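Local coordinates for protein type II restriction enzyme BsoBI (Geobacillus stearothermophilus, PDB 1DC1) that cuts double-stranded DNA as a homodimeric type II restriction endonuclease, recognising 5'-CYCGRG-3' and cleaving after the first cytosine, at residues A26-F31 against G243-A248; I280-E285 against A305-T310; L33-R38 against G128-I133. One frame throughout, in Å; residues are numbered along the deposited sequence.

Interaction 1. Residues A26-F31 against G243-A248. With nucleotides of chain A; nucleotides of chain B.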
loop_
_atom_site.group_PDB
_atom_site.type_symbol
_atom_site.label_atom_id
_atom_site.label_comp_id
_atom_site.label_asym_id
_atom_site.label_seq_id
_atom_site.Cartn_x
_atom_site.Cartn_y
_atom_site.Cartn_z
ATOM N N ALA D 26 -5.743 3.666 20.004
ATOM C CA ALA D 26 -6.709 4.749 19.777
ATOM C C ALA D 26 -6.962 4.964 18.278
ATOM O O ALA D 26 -8.100 5.139 17.877
ATOM C CB ALA D 26 -6.199 6.042 20.412
ATOM N N GLY D 27 -5.899 4.955 17.464
ATOM C CA GLY D 27 -6.014 5.158 16.015
ATOM C C GLY D 27 -6.809 4.061 15.340
ATOM O O GLY D 27 -7.699 4.309 14.517
ATOM N N PHE D 28 -6.508 2.816 15.699
ATOM C CA PHE D 28 -7.242 1.705 15.129
ATOM C C PHE D 28 -8.726 1.805 15.502
ATOM O O PHE D 28 -9.563 1.568 14.662
ATOM C CB PHE D 28 -6.635 0.353 15.573
ATOM C CG PHE D 28 -5.467 -0.138 14.673
ATOM C CD1 PHE D 28 -5.684 -0.510 13.326
ATOM C CD2 PHE D 28 -4.161 -0.200 15.163
ATOM C CE1 PHE D 28 -4.635 -0.923 12.499
ATOM C CE2 PHE D 28 -3.080 -0.619 14.334
ATOM C CZ PHE D 28 -3.319 -0.975 13.012
ATOM N N ILE D 29 -9.050 2.172 16.745
ATOM C CA ILE D 29 -10.450 2.327 17.150
ATOM C C ILE D 29 -11.192 3.445 16.360
ATOM O O ILE D 29 -12.325 3.257 15.898
ATOM C CB ILE D 29 -10.482 2.552 18.668
ATOM C CG1 ILE D 29 -10.125 1.232 19.353
ATOM C CG2 ILE D 29 -11.834 3.057 19.123
ATOM C CD1 ILE D 29 -9.867 1.370 20.848
ATOM N N ALA D 30 -10.538 4.595 16.190
ATOM C CA ALA D 30 -11.108 5.710 15.436
ATOM C C ALA D 30 -11.272 5.331 13.967
ATOM O O ALA D 30 -12.236 5.729 13.342
ATOM C CB ALA D 30 -10.216 6.948 15.564
ATOM N N PHE D 31 -10.327 4.562 13.412
ATOM C CA PHE D 31 -10.422 4.114 12.012
ATOM C C PHE D 31 -11.676 3.233 11.817
ATOM O O PHE D 31 -12.436 3.412 10.832
ATOM C CB PHE D 31 -9.149 3.330 11.616
ATOM C CG PHE D 31 -8.995 3.096 10.105
ATOM C CD1 PHE D 31 -8.400 4.040 9.286
ATOM C CD2 PHE D 31 -9.470 1.937 9.513
ATOM C CE1 PHE D 31 -8.275 3.829 7.872
ATOM C CE2 PHE D 31 -9.349 1.717 8.088
ATOM C CZ PHE D 31 -8.744 2.679 7.282
ATOM N N GLY D 243 -0.515 10.111 7.594
ATOM C CA GLY D 243 -1.522 10.005 8.624
ATOM C C GLY D 243 -1.901 8.579 8.972
ATOM O O GLY D 243 -2.819 8.349 9.738
ATOM N N GLY D 244 -1.220 7.613 8.380
ATOM C CA GLY D 244 -1.547 6.239 8.685
ATOM C C GLY D 244 -1.288 5.897 10.146
ATOM O O GLY D 244 -0.343 6.390 10.777
ATOM N N ILE D 245 -2.120 5.031 10.702
ATOM C CA ILE D 245 -1.963 4.599 12.105
ATOM C C ILE D 245 -1.446 3.192 12.231
ATOM O O ILE D 245 -1.280 2.721 13.326
ATOM C CB ILE D 245 -3.316 4.625 12.925
ATOM C CG1 ILE D 245 -4.511 4.155 12.093
ATOM C CG2 ILE D 245 -3.560 6.052 13.394
ATOM C CD1 ILE D 245 -4.821 2.718 12.120
ATOM N N ASP D 246 -1.204 2.514 11.111
ATOM C CA ASP D 246 -0.797 1.121 11.174
ATOM C C ASP D 246 0.714 1.006 11.342
ATOM O O ASP D 246 1.467 1.462 10.489
ATOM C CB ASP D 246 -1.293 0.409 9.897
ATOM C CG ASP D 246 -0.772 -1.012 9.767
ATOM O OD1 ASP D 246 -0.472 -1.650 10.812
ATOM O OD2 ASP D 246 -0.669 -1.493 8.612
ATOM N N PRO D 247 1.180 0.423 12.471
ATOM C CA PRO D 247 2.623 0.315 12.612
ATOM C C PRO D 247 3.266 -0.528 11.483
ATOM O O PRO D 247 4.414 -0.297 11.134
ATOM C CB PRO D 247 2.811 -0.324 13.987
ATOM C CG PRO D 247 1.553 -0.897 14.341
ATOM C CD PRO D 247 0.470 -0.146 13.625
ATOM N N ALA D 248 2.527 -1.500 10.908
ATOM C CA ALA D 248 3.038 -2.384 9.846
ATOM C C ALA D 248 3.299 -1.623 8.542
ATOM O O ALA D 248 3.988 -2.127 7.663
ATOM C CB ALA D 248 2.060 -3.553 9.586
ATOM P P DG A 8 -3.193 3.245 7.811
ATOM O OP1 DG A 8 -3.971 4.067 8.724
ATOM O OP2 DG A 8 -1.750 3.076 8.026
ATOM O "O5'" DG A 8 -3.908 1.817 7.854
ATOM C "C5'" DG A 8 -5.296 1.643 7.414
ATOM C "C4'" DG A 8 -5.456 0.290 6.756
ATOM O "O4'" DG A 8 -4.634 0.271 5.564
ATOM C "C3'" DG A 8 -4.980 -0.881 7.635
ATOM O "O3'" DG A 8 -5.717 -2.075 7.310
ATOM C "C2'" DG A 8 -3.560 -1.104 7.138
ATOM C "C1'" DG A 8 -3.703 -0.794 5.634
ATOM N N9 DG A 8 -2.466 -0.395 4.957
ATOM C C8 DG A 8 -1.512 0.474 5.448
ATOM N N7 DG A 8 -0.472 0.594 4.663
ATOM C C5 DG A 8 -0.758 -0.226 3.572
ATOM C C6 DG A 8 0.026 -0.536 2.393
ATOM O O6 DG A 8 1.141 -0.129 2.091
ATOM N N1 DG A 8 -0.628 -1.432 1.549
ATOM C C2 DG A 8 -1.871 -1.982 1.794
ATOM N N2 DG A 8 -2.365 -2.810 0.866
ATOM N N3 DG A 8 -2.599 -1.726 2.892
ATOM C C4 DG A 8 -1.991 -0.840 3.729
ATOM P P DC A 7 -1.622 8.773 4.144
ATOM O OP1 DC A 7 -1.907 9.480 5.405
ATOM O OP2 DC A 7 -0.218 8.685 3.645
ATOM O "O5'" DC A 7 -2.145 7.283 4.261
ATOM C "C5'" DC A 7 -3.494 6.989 4.687
ATOM C "C4'" DC A 7 -3.716 5.492 4.710
ATOM O "O4'" DC A 7 -3.567 4.895 3.385
ATOM C "C3'" DC A 7 -2.788 4.715 5.656
ATOM O "O3'" DC A 7 -3.533 3.711 6.307
ATOM C "C2'" DC A 7 -1.853 3.993 4.711
ATOM C "C1'" DC A 7 -2.706 3.766 3.476
ATOM N N1 DC A 7 -1.890 3.667 2.251
ATOM C C2 DC A 7 -2.060 2.538 1.401
ATOM O O2 DC A 7 -3.041 1.775 1.582
ATOM N N3 DC A 7 -1.169 2.327 0.390
ATOM C C4 DC A 7 -0.197 3.225 0.162
ATOM N N4 DC A 7 0.673 2.976 -0.822
ATOM C C5 DC A 7 -0.074 4.433 0.948
ATOM C C6 DC A 7 -0.928 4.606 1.962
ATOM P P DC B 5 11.819 -4.434 5.329
ATOM O OP1 DC B 5 12.843 -5.034 6.237
ATOM O OP2 DC B 5 12.214 -3.313 4.429
ATOM O "O5'" DC B 5 11.281 -5.622 4.425
ATOM C "C5'" DC B 5 10.246 -5.392 3.471
ATOM C "C4'" DC B 5 9.442 -6.659 3.279
ATOM O "O4'" DC B 5 8.675 -6.927 4.461
ATOM C "C3'" DC B 5 8.398 -6.568 2.169
ATOM O "O3'" DC B 5 8.988 -6.903 0.923
ATOM C "C2'" DC B 5 7.366 -7.588 2.589
ATOM C "C1'" DC B 5 7.392 -7.437 4.092
ATOM N N1 DC B 5 6.345 -6.538 4.631
ATOM C C2 DC B 5 5.040 -7.049 4.722
ATOM O O2 DC B 5 4.815 -8.201 4.268
ATOM N N3 DC B 5 4.058 -6.278 5.270
ATOM C C4 DC B 5 4.328 -5.036 5.677
ATOM N N4 DC B 5 3.312 -4.313 6.183
ATOM C C5 DC B 5 5.646 -4.474 5.578
ATOM C C6 DC B 5 6.614 -5.256 5.052
#
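Ile245 lays its CD1 methyl over one face of the Phe28 ring, a CH-pi contact with CD1 3.7 Å from the ring centroid. In this PDDEXK-type nuclease, helix 21-53 meets the turn between strand 235-242 and helix 247-270. Ile245 CG1 lies between its backbone N and carbonyl carbon (chi1 39°), near Gly27 C and OP1 of DG8 of chain A; CG2 rests 3.7 Å from Gly27 CA. A CB on Gly27 would collide with that methyl. At the rim of the Phe28 ring, CE2 meets Pro247 CD, and Asp246 OD1 lies in the ring plane, 3.7 Å from CZ. Phe85 of the second subunit stacks on the same ring. Asp246 caps helix 247-270 through a weak bond from Ala248 N to OD1, and its OD2 forms a salt bridge with Lys81 of the second subunit, a residue that interacts with DNA. The turn also grips the DNA backbone. Ile245 N and Asp246 N each donate to the DG8 phosphate, and Gly243 N donates to that of DC7, also of chain A. Phe31 turns a face to the DG8 sugar. Past the turn, Ala248 O accepts from the base of DC5 of chain B, 2.7 Å from its N4.

Interaction 2. Residues I280-E285 against A305-T310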
loop_
_atom_site.group_PDB
_atom_site.type_symbol
_atom_site.label_atom_id
_atom_site.label_comp_id
_atom_site.label_asym_id
_atom_site.label_seq_id
_atom_site.Cartn_x
_atom_site.Cartn_y
_atom_site.Cartn_z
ATOM N N ILE D 280 6.341 14.358 8.818
ATOM C CA ILE D 280 5.415 14.264 9.947
ATOM C C ILE D 280 4.701 12.935 9.755
ATOM O O ILE D 280 4.187 12.665 8.690
ATOM C CB ILE D 280 4.354 15.402 9.915
ATOM C CG1 ILE D 280 5.054 16.763 9.944
ATOM C CG2 ILE D 280 3.340 15.242 11.048
ATOM C CD1 ILE D 280 4.120 17.934 9.560
ATOM N N GLY D 281 4.689 12.100 10.786
ATOM C CA GLY D 281 4.024 10.814 10.654
ATOM C C GLY D 281 3.275 10.395 11.910
ATOM O O GLY D 281 3.744 10.659 12.994
ATOM N N ALA D 282 2.115 9.751 11.767
ATOM C CA ALA D 282 1.372 9.267 12.938
ATOM C C ALA D 282 1.902 7.881 13.414
ATOM O O ALA D 282 1.829 7.559 14.607
ATOM C CB ALA D 282 -0.164 9.210 12.619
ATOM N N ALA D 283 2.434 7.075 12.493
ATOM C CA ALA D 283 2.994 5.750 12.808
ATOM C C ALA D 283 4.511 5.805 12.623
ATOM O O ALA D 283 5.021 5.781 11.500
ATOM C CB ALA D 283 2.398 4.708 11.891
ATOM N N ILE D 284 5.232 5.930 13.719
ATOM C CA ILE D 284 6.677 6.021 13.670
ATOM C C ILE D 284 7.256 4.941 14.584
ATOM O O ILE D 284 7.036 4.927 15.783
ATOM C CB ILE D 284 7.184 7.474 14.084
ATOM C CG1 ILE D 284 6.676 8.504 13.063
ATOM C CG2 ILE D 284 8.750 7.541 14.095
ATOM C CD1 ILE D 284 7.134 9.980 13.276
ATOM N N GLU D 285 7.977 4.019 13.957
ATOM C CA GLU D 285 8.616 2.883 14.611
ATOM C C GLU D 285 10.108 3.159 14.984
ATOM O O GLU D 285 10.697 4.130 14.513
ATOM C CB GLU D 285 8.435 1.661 13.671
ATOM C CG GLU D 285 6.933 1.268 13.573
ATOM C CD GLU D 285 6.432 0.772 14.926
ATOM O OE1 GLU D 285 6.808 -0.347 15.275
ATOM O OE2 GLU D 285 5.727 1.489 15.654
ATOM N N ALA D 305 7.868 15.618 13.211
ATOM C CA ALA D 305 6.987 15.513 14.351
ATOM C C ALA D 305 6.140 14.237 14.241
ATOM O O ALA D 305 5.847 13.777 13.140
ATOM C CB ALA D 305 6.082 16.730 14.450
ATOM N N ASN D 306 5.819 13.638 15.387
ATOM C CA ASN D 306 4.936 12.504 15.393
ATOM C C ASN D 306 3.541 13.162 15.514
ATOM O O ASN D 306 3.238 13.856 16.512
ATOM C CB ASN D 306 5.166 11.608 16.591
ATOM C CG ASN D 306 4.260 10.433 16.573
ATOM O OD1 ASN D 306 3.027 10.565 16.525
ATOM N ND2 ASN D 306 4.849 9.257 16.579
ATOM N N LEU D 307 2.709 12.951 14.485
ATOM C CA LEU D 307 1.374 13.533 14.390
ATOM C C LEU D 307 0.424 13.153 15.544
ATOM O O LEU D 307 -0.538 13.869 15.795
ATOM C CB LEU D 307 0.751 13.209 13.002
ATOM C CG LEU D 307 -0.599 13.861 12.587
ATOM C CD1 LEU D 307 -0.443 15.361 12.295
ATOM C CD2 LEU D 307 -1.160 13.160 11.339
ATOM N N THR D 308 0.678 12.063 16.259
ATOM C CA THR D 308 -0.217 11.705 17.371
ATOM C C THR D 308 0.182 12.406 18.683
ATOM O O THR D 308 -0.500 12.256 19.701
ATOM C CB THR D 308 -0.245 10.177 17.627
ATOM O OG1 THR D 308 0.992 9.771 18.195
ATOM C CG2 THR D 308 -0.487 9.412 16.310
ATOM N N LYS D 309 1.285 13.169 18.652
ATOM C CA LYS D 309 1.778 13.878 19.821
ATOM C C LYS D 309 1.638 15.381 19.661
ATOM O O LYS D 309 2.422 16.073 18.989
ATOM C CB LYS D 309 3.201 13.485 20.072
ATOM C CG LYS D 309 3.375 11.985 20.182
ATOM C CD LYS D 309 4.799 11.616 20.543
ATOM C CE LYS D 309 5.028 10.126 20.446
ATOM N NZ LYS D 309 6.094 9.686 21.389
ATOM N N THR D 310 0.583 15.856 20.298
ATOM C CA THR D 310 0.216 17.269 20.320
ATOM C C THR D 310 1.318 18.275 20.536
ATOM O O THR D 310 1.372 19.297 19.849
ATOM C CB THR D 310 -0.785 17.522 21.432
ATOM O OG1 THR D 310 -1.686 16.420 21.475
ATOM C CG2 THR D 310 -1.524 18.816 21.208
#
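Ile280 and Ala305 pair in parallel, as do Gly281 and Asn306, at the ends of strands 276-281 and 303-306. Gly281 N donates to Ala305 O at 3.1 Å, nearly in line with the carbonyl. Leu307 N returns a bond to Gly281 O at 2.9 Å, from 59° above the carbonyl plane. CA-H...O contacts, Ile280 CA to Ala305 O and Asn306 CA to Gly281 O, run beside these bonds. Ile280 CG2 and Ala282 CB rest on Leu307 CB, and Ile280 CG2 is the nearer at 3.8 Å. Thr308 CG2 packs on Ala282 CB and lies 3.4 Å from Ala282 O. Leu316 of helix 310-321 also touches Ile280.

Asn306 CG is anti to the backbone N (chi1 -179°), which puts it 3.6 Å from Gly281 O. OD1 accepts in the plane of the side-chain amide from Thr308 N at 2.8 Å, forming an Asx turn. It also accepts from Thr308 OG1, which lies above that amide plane, 2.7 Å from OD1. On the other branch, ND2 passes Ile284 CB and donates to Leu17 O and Thr19 OG1. An alanine here would probably leave Thr308 N and OG1 without their shared acceptor, and Leu17 O and Thr19 OG1 without the ND2 donor.

Beyond the paired ends the contact loosens: Lys309 and Glu285 have no contact across and are partly exposed. Each precedes a helix as its N-cap residue. Strand 276-281, helix 286-298 and strand 303-306 form a beta-alpha-beta unit at one end of the mixed sheet of the PDDEXK core, whose strand 235-242 carries the predicted magnesium ligands Glu240 and Lys242.

Interaction 3. Residues L33-R38 against G128-I133. With nucleotides of chain B; nucleotides of chain A.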
loop_
_atom_site.group_PDB
_atom_site.type_symbol
_atom_site.label_atom_id
_atom_site.label_comp_id
_atom_site.label_asym_id
_atom_site.label_seq_id
_atom_site.Cartn_x
_atom_site.Cartn_y
_atom_site.Cartn_z
ATOM N N LEU D 33 -14.360 3.216 13.730
ATOM C CA LEU D 33 -15.574 4.008 13.877
ATOM C C LEU D 33 -15.933 4.704 12.589
ATOM O O LEU D 33 -17.108 4.782 12.210
ATOM C CB LEU D 33 -15.411 5.060 14.980
ATOM C CG LEU D 33 -15.919 4.540 16.343
ATOM C CD1 LEU D 33 -15.746 2.992 16.490
ATOM C CD2 LEU D 33 -15.144 5.290 17.437
ATOM N N GLU D 34 -14.916 5.220 11.909
ATOM C CA GLU D 34 -15.163 5.931 10.654
ATOM C C GLU D 34 -15.592 4.938 9.570
ATOM O O GLU D 34 -16.485 5.224 8.783
ATOM C CB GLU D 34 -13.905 6.697 10.266
ATOM C CG GLU D 34 -13.955 7.451 8.952
ATOM C CD GLU D 34 -14.923 8.610 8.975
ATOM O OE1 GLU D 34 -15.376 8.993 10.062
ATOM O OE2 GLU D 34 -15.217 9.124 7.880
ATOM N N LYS D 35 -14.945 3.774 9.538
ATOM C CA LYS D 35 -15.291 2.703 8.604
ATOM C C LYS D 35 -16.761 2.341 8.758
ATOM O O LYS D 35 -17.458 2.204 7.759
ATOM C CB LYS D 35 -14.419 1.469 8.859
ATOM C CG LYS D 35 -14.485 0.470 7.760
ATOM C CD LYS D 35 -13.346 -0.540 7.889
ATOM C CE LYS D 35 -13.734 -1.814 8.641
ATOM N NZ LYS D 35 -12.825 -2.976 8.354
ATOM N N ASN D 36 -17.245 2.180 9.993
ATOM C CA ASN D 36 -18.660 1.846 10.190
ATOM C C ASN D 36 -19.599 2.956 9.709
ATOM O O ASN D 36 -20.649 2.686 9.121
ATOM C CB ASN D 36 -18.890 1.485 11.624
ATOM C CG ASN D 36 -18.369 0.120 11.919
ATOM O OD1 ASN D 36 -18.648 -0.804 11.167
ATOM N ND2 ASN D 36 -17.581 -0.024 12.974
ATOM N N LYS D 37 -19.197 4.203 9.913
ATOM C CA LYS D 37 -19.965 5.344 9.437
ATOM C C LYS D 37 -20.047 5.343 7.913
ATOM O O LYS D 37 -21.098 5.662 7.342
ATOM C CB LYS D 37 -19.305 6.660 9.866
ATOM C CG LYS D 37 -19.344 6.979 11.353
ATOM C CD LYS D 37 -18.690 8.347 11.578
ATOM C CE LYS D 37 -18.275 8.532 13.020
ATOM N NZ LYS D 37 -18.099 9.957 13.356
ATOM N N ARG D 38 -18.927 5.021 7.259
ATOM C CA ARG D 38 -18.844 4.980 5.781
ATOM C C ARG D 38 -19.476 3.742 5.102
ATOM O O ARG D 38 -19.737 3.739 3.889
ATOM C CB ARG D 38 -17.367 5.071 5.359
ATOM C CG ARG D 38 -16.722 6.402 5.677
ATOM C CD ARG D 38 -17.523 7.574 5.103
ATOM N NE ARG D 38 -16.816 8.812 5.372
ATOM C CZ ARG D 38 -17.054 9.981 4.774
ATOM N NH1 ARG D 38 -18.004 10.086 3.849
ATOM N NH2 ARG D 38 -16.315 11.044 5.082
ATOM N N GLY D 128 -10.363 0.947 0.013
ATOM C CA GLY D 128 -9.670 1.976 -0.746
ATOM C C GLY D 128 -10.123 3.366 -0.339
ATOM O O GLY D 128 -9.296 4.255 -0.121
ATOM N N THR D 129 -11.429 3.551 -0.213
ATOM C CA THR D 129 -12.025 4.809 0.190
ATOM C C THR D 129 -11.519 5.229 1.580
ATOM O O THR D 129 -11.130 6.392 1.796
ATOM C CB THR D 129 -13.531 4.648 0.192
ATOM O OG1 THR D 129 -13.993 4.855 -1.150
ATOM C CG2 THR D 129 -14.205 5.611 1.163
ATOM N N MET D 130 -11.497 4.281 2.508
ATOM C CA MET D 130 -11.053 4.524 3.884
ATOM C C MET D 130 -9.570 4.972 3.935
ATOM O O MET D 130 -9.213 5.832 4.721
ATOM C CB MET D 130 -11.264 3.255 4.710
ATOM C CG MET D 130 -12.697 3.033 5.210
ATOM S SD MET D 130 -13.366 4.522 6.026
ATOM C CE MET D 130 -12.188 4.827 7.284
ATOM N N ARG D 131 -8.697 4.372 3.122
ATOM C CA ARG D 131 -7.272 4.762 3.101
ATOM C C ARG D 131 -7.152 6.246 2.671
ATOM O O ARG D 131 -6.402 7.001 3.248
ATOM C CB ARG D 131 -6.491 3.781 2.175
ATOM C CG ARG D 131 -6.427 2.322 2.813
ATOM C CD ARG D 131 -5.862 1.264 1.829
ATOM N NE ARG D 131 -5.538 -0.053 2.421
ATOM C CZ ARG D 131 -6.449 -0.864 2.962
ATOM N NH1 ARG D 131 -7.708 -0.506 3.006
ATOM N NH2 ARG D 131 -6.131 -2.074 3.361
ATOM N N ASN D 132 -7.966 6.674 1.709
ATOM C CA ASN D 132 -7.974 8.055 1.242
ATOM C C ASN D 132 -8.560 8.947 2.344
ATOM O O ASN D 132 -8.068 10.052 2.575
ATOM C CB ASN D 132 -8.796 8.180 -0.067
ATOM C CG ASN D 132 -8.009 7.717 -1.301
ATOM O OD1 ASN D 132 -7.194 8.460 -1.830
ATOM N ND2 ASN D 132 -8.241 6.489 -1.740
ATOM N N ILE D 133 -9.595 8.470 3.038
ATOM C CA ILE D 133 -10.196 9.244 4.123
ATOM C C ILE D 133 -9.171 9.520 5.241
ATOM O O ILE D 133 -9.054 10.647 5.722
ATOM C CB ILE D 133 -11.413 8.515 4.675
ATOM C CG1 ILE D 133 -12.596 8.719 3.716
ATOM C CG2 ILE D 133 -11.730 9.058 6.043
ATOM C CD1 ILE D 133 -13.810 7.835 3.961
ATOM P P DG B 10 -11.840 0.099 -6.641
ATOM O OP1 DG B 10 -13.158 -0.372 -7.145
ATOM O OP2 DG B 10 -10.789 0.493 -7.605
ATOM O "O5'" DG B 10 -12.114 1.211 -5.538
ATOM C "C5'" DG B 10 -12.077 2.592 -5.830
ATOM C "C4'" DG B 10 -11.638 3.353 -4.597
ATOM O "O4'" DG B 10 -10.355 2.861 -4.166
ATOM C "C3'" DG B 10 -11.421 4.827 -4.905
ATOM O "O3'" DG B 10 -12.570 5.544 -4.539
ATOM C "C2'" DG B 10 -10.255 5.236 -4.035
ATOM C "C1'" DG B 10 -9.453 3.949 -3.936
ATOM N N9 DG B 10 -8.371 3.844 -4.905
ATOM C C8 DG B 10 -8.244 2.887 -5.890
ATOM N N7 DG B 10 -7.121 2.975 -6.544
ATOM C C5 DG B 10 -6.477 4.074 -5.972
ATOM C C6 DG B 10 -5.182 4.658 -6.260
ATOM O O6 DG B 10 -4.369 4.337 -7.133
ATOM N N1 DG B 10 -4.901 5.739 -5.409
ATOM C C2 DG B 10 -5.778 6.250 -4.462
ATOM N N2 DG B 10 -5.348 7.350 -3.771
ATOM N N3 DG B 10 -6.993 5.730 -4.213
ATOM C C4 DG B 10 -7.257 4.641 -4.983
ATOM P P DG A 8 -3.193 3.245 7.811
ATOM O OP1 DG A 8 -3.971 4.067 8.724
ATOM O OP2 DG A 8 -1.750 3.076 8.026
ATOM O "O5'" DG A 8 -3.908 1.817 7.854
ATOM C "C5'" DG A 8 -5.296 1.643 7.414
ATOM C "C4'" DG A 8 -5.456 0.290 6.756
ATOM O "O4'" DG A 8 -4.634 0.271 5.564
ATOM C "C3'" DG A 8 -4.980 -0.881 7.635
ATOM O "O3'" DG A 8 -5.717 -2.075 7.310
ATOM C "C2'" DG A 8 -3.560 -1.104 7.138
ATOM C "C1'" DG A 8 -3.703 -0.794 5.634
ATOM N N9 DG A 8 -2.466 -0.395 4.957
ATOM C C8 DG A 8 -1.512 0.474 5.448
ATOM N N7 DG A 8 -0.472 0.594 4.663
ATOM C C5 DG A 8 -0.758 -0.226 3.572
ATOM C C6 DG A 8 0.026 -0.536 2.393
ATOM O O6 DG A 8 1.141 -0.129 2.091
ATOM N N1 DG A 8 -0.628 -1.432 1.549
ATOM C C2 DG A 8 -1.871 -1.982 1.794
ATOM N N2 DG A 8 -2.365 -2.810 0.866
ATOM N N3 DG A 8 -2.599 -1.726 2.892
ATOM C C4 DG A 8 -1.991 -0.840 3.729
ATOM P P DC A 7 -1.622 8.773 4.144
ATOM O OP1 DC A 7 -1.907 9.480 5.405
ATOM O OP2 DC A 7 -0.218 8.685 3.645
ATOM O "O5'" DC A 7 -2.145 7.283 4.261
ATOM C "C5'" DC A 7 -3.494 6.989 4.687
ATOM C "C4'" DC A 7 -3.716 5.492 4.710
ATOM O "O4'" DC A 7 -3.567 4.895 3.385
ATOM C "C3'" DC A 7 -2.788 4.715 5.656
ATOM O "O3'" DC A 7 -3.533 3.711 6.307
ATOM C "C2'" DC A 7 -1.853 3.993 4.711
ATOM C "C1'" DC A 7 -2.706 3.766 3.476
ATOM N N1 DC A 7 -1.890 3.667 2.251
ATOM C C2 DC A 7 -2.060 2.538 1.401
ATOM O O2 DC A 7 -3.041 1.775 1.582
ATOM N N3 DC A 7 -1.169 2.327 0.390
ATOM C C4 DC A 7 -0.197 3.225 0.162
ATOM N N4 DC A 7 0.673 2.976 -0.822
ATOM C C5 DC A 7 -0.074 4.433 0.948
ATOM C C6 DC A 7 -0.928 4.606 1.962
#
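Met130 reaches across to the 33-38 backbone and overlaps the bases of three side chains. The contact packs two long helices, 21-53 and 110-152, whose short segments cross at 127° with axes 10.6 Å apart. Met130 SD rests 3.7 Å from Lys35 CA and also faces Arg38 CG. A bend at chi3 (-56°) brings Met130 CE to Glu34 CG, 3.6 Å away. Lys35 crosses Met130 at about a right angle, CG against CG, and Gly77 of the second subunit packs against Lys35.

One helical turn on, Ile133 reaches tip to tip with Arg38. Its CD1 touches the aliphatic CG and lies 3.5 Å from Arg38 NE, approaching the guanidinium obliquely. The CG2 branch of Ile133 lies near Glu34 CG and OE2. Arg38 and Glu34, one turn apart on their own helix, form a salt bridge. Arg38 NE meets Glu34 OE2 on its anti side at 3.0 Å, out of the carboxylate plane. This pairing probably steadies the Arg38 chain beside Ile133 at the exposed margin of the contact.

Another side of helix 110-152 meets the DNA, as part of the tunnel in which the enzyme encloses its substrate. Arg131, a known DNA-interacting residue, turns one face of its guanidinium to the sugar oxygen O4' of DG8 of chain A. A CB on Gly128 would clash with the sugar of DG10 of chain B. Asn132 reads the minor-groove edge of that guanine with both ends of its amide. OD1 accepts from N2 of DG10, and Asn132 ND2 donates to N3 of DG10 at 2.9 Å, with an N-H...N angle of 169°.

Interactions 1 and 3 share helix 21-53, and their centres lie about 12 Å apart. They touch where Phe31 CZ meets Met130 CB at 3.6 Å. Both border the same stretch of chain A, with the turn 243-246 holding its phosphates and helix 110-152 facing its sugars and bases. Both also touch the second subunit. The centres of interactions 1 and 2 are about 11 Å apart, and the two meet where Gly244 O lies 3.4 Å from Ala282 CB. Interaction 2 does not touch interaction 3; their centres are about 20 Å apart. Interaction 2 lies nearer the predicted magnesium site: Gly281 is about 4 Å from the side chain of Lys242, and the side chain of Ile245 about 10 Å.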